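Local coordinates for 6-carboxyhexanoate--coa ligase (Bacillus subtilis, PDB 5FLG), which belongs to the 6-carboxyhexanoate--CoA ligase family of enzymes, with a mixed alpha/beta fold, at residues M150-P153 with K159-L162. Numbering follows the deposited sequence.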
loop_
_atom_site.group_PDB
_atom_site.type_symbol
_atom_site.label_atom_id
_atom_site.label_comp_id
_atom_site.label_asym_id
_atom_site.label_seq_id
_atom_site.Cartn_x
_atom_site.Cartn_y
_atom_site.Cartn_z
ATOM N N MET A 150 7.516 3.995 -14.735
ATOM C CA MET A 150 7.904 5.070 -15.631
ATOM C C MET A 150 7.567 6.402 -14.975
ATOM O O MET A 150 6.668 6.470 -14.138
ATOM C CB MET A 150 7.215 4.953 -16.963
ATOM C CG MET A 150 5.719 5.272 -16.950
ATOM S SD MET A 150 4.742 3.924 -16.285
ATOM C CE MET A 150 3.090 4.395 -16.752
ATOM N N ASP A 151 8.291 7.451 -15.336
ATOM C CA ASP A 151 8.031 8.797 -14.763
ATOM C C ASP A 151 8.831 9.807 -15.552
ATOM O O ASP A 151 9.619 9.431 -16.443
ATOM C CB ASP A 151 8.489 8.824 -13.315
ATOM C CG ASP A 151 7.725 9.860 -12.441
ATOM O OD1 ASP A 151 7.144 10.817 -12.988
ATOM O OD2 ASP A 151 7.651 9.637 -11.217
ATOM N N TRP A 152 8.632 11.087 -15.224
ATOM C CA TRP A 152 9.170 12.184 -15.980
ATOM C C TRP A 152 9.378 13.304 -14.968
ATOM O O TRP A 152 8.412 13.876 -14.521
ATOM C CB TRP A 152 8.131 12.630 -17.001
ATOM C CG TRP A 152 8.655 13.558 -18.026
ATOM C CD1 TRP A 152 9.748 14.355 -17.916
ATOM C CD2 TRP A 152 8.003 13.948 -19.228
ATOM N NE1 TRP A 152 9.864 15.150 -19.012
ATOM C CE2 TRP A 152 8.796 14.924 -19.834
ATOM C CE3 TRP A 152 6.806 13.593 -19.833
ATOM C CZ2 TRP A 152 8.538 15.398 -21.110
ATOM C CZ3 TRP A 152 6.484 14.158 -21.019
ATOM C CH2 TRP A 152 7.341 15.055 -21.661
ATOM N N PRO A 153 10.616 13.499 -14.512
ATOM C CA PRO A 153 10.937 14.586 -13.592
ATOM C C PRO A 153 10.282 15.907 -13.976
ATOM O O PRO A 153 10.422 16.412 -15.127
ATOM C CB PRO A 153 12.461 14.670 -13.661
ATOM C CG PRO A 153 12.892 13.264 -14.052
ATOM C CD PRO A 153 11.820 12.763 -14.971
ATOM N N LYS A 159 9.720 22.306 -18.801
ATOM C CA LYS A 159 10.489 22.851 -19.912
ATOM C C LYS A 159 9.992 22.327 -21.247
ATOM O O LYS A 159 9.678 23.106 -22.155
ATOM C CB LYS A 159 11.960 22.503 -19.754
ATOM C CG LYS A 159 12.844 23.362 -20.617
ATOM C CD LYS A 159 14.244 23.527 -20.046
ATOM C CE LYS A 159 14.930 24.707 -20.723
ATOM N NZ LYS A 159 16.308 24.954 -20.216
ATOM N N TRP A 160 9.746 21.018 -21.314
ATOM C CA TRP A 160 9.188 20.446 -22.535
ATOM C C TRP A 160 7.834 21.058 -22.914
ATOM O O TRP A 160 7.573 21.400 -24.067
ATOM C CB TRP A 160 9.057 18.922 -22.396
ATOM C CG TRP A 160 8.291 18.335 -23.497
ATOM C CD1 TRP A 160 8.792 17.783 -24.647
ATOM C CD2 TRP A 160 6.887 18.166 -23.548
ATOM N NE1 TRP A 160 7.760 17.363 -25.454
ATOM C CE2 TRP A 160 6.583 17.562 -24.790
ATOM C CE3 TRP A 160 5.841 18.497 -22.683
ATOM C CZ2 TRP A 160 5.293 17.254 -25.167
ATOM C CZ3 TRP A 160 4.550 18.224 -23.077
ATOM C CH2 TRP A 160 4.282 17.584 -24.296
ATOM N N ALA A 161 6.967 21.259 -21.939
ATOM C CA ALA A 161 5.651 21.753 -22.267
ATOM C C ALA A 161 5.693 23.195 -22.763
ATOM O O ALA A 161 4.986 23.575 -23.691
ATOM C CB ALA A 161 4.752 21.640 -21.062
ATOM N N LEU A 162 6.603 23.966 -22.211
ATOM C CA LEU A 162 6.801 25.346 -22.665
ATOM C C LEU A 162 7.227 25.346 -24.118
ATOM O O LEU A 162 6.556 25.922 -24.966
ATOM C CB LEU A 162 7.875 26.030 -21.816
ATOM C CG LEU A 162 8.127 27.517 -22.067
ATOM C CD1 LEU A 162 6.830 28.294 -22.225
ATOM C CD2 LEU A 162 8.948 28.081 -20.922
#
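Trp152, whose indole meets Trp160 across the contact, gives its backbone N-H to Asp151 OD1, with Trp152 N 2.7 Å from that oxygen. The bond is moderately bent, 153° at the hydrogen, and reaches the anti side of the carboxylate from 22° out of its plane. Aspartate suits this buried strand end because its second oxygen, OD2, also has work: it accepts the backbone N-H of Leu34 and forms a salt bridge with Arg33, tying the strand to strand 26-36. These partners would probably keep the acid charged.

No hydrogen bond joins the two segments; they meet through the two tryptophans, which are apolar where they touch. The indole of Trp152 extends toward helix 154-164 with CG anti to the backbone N (chi1 -168°), and the far corner of its benzo ring lands on one face of Trp160. Trp152 CH2 sits 3.7 Å from Trp160 CD2, displaced toward the rim of the ring beneath it, while Trp152 CZ2 lies 3.8 Å from Trp160 CB and so also touches the root of that side chain. The planes are inclined at 59°, an oblique meeting. Trp152 CA and Trp160 CA are 10.5 Å apart, a span that the two long indoles bridge together. The one polar atom of the Trp152 indole, NE1, is satisfied by Asn156 OD1 in the first turn of the same helix.

Leu176 of helix 170-184 and Pro78 each touch both tryptophans, Phe157 meets Trp152 edge-to-face and Trp254 meets Trp160 in the same way. The whole is a strand-to-helix connection: edge strand 150-151, bonded through Asp151 to strand 250-252, passes through the N-cap residue Pro153 into helix 154-164, and the two indoles pack the residue just after the strand against the body of the helix, in a buried aromatic cluster.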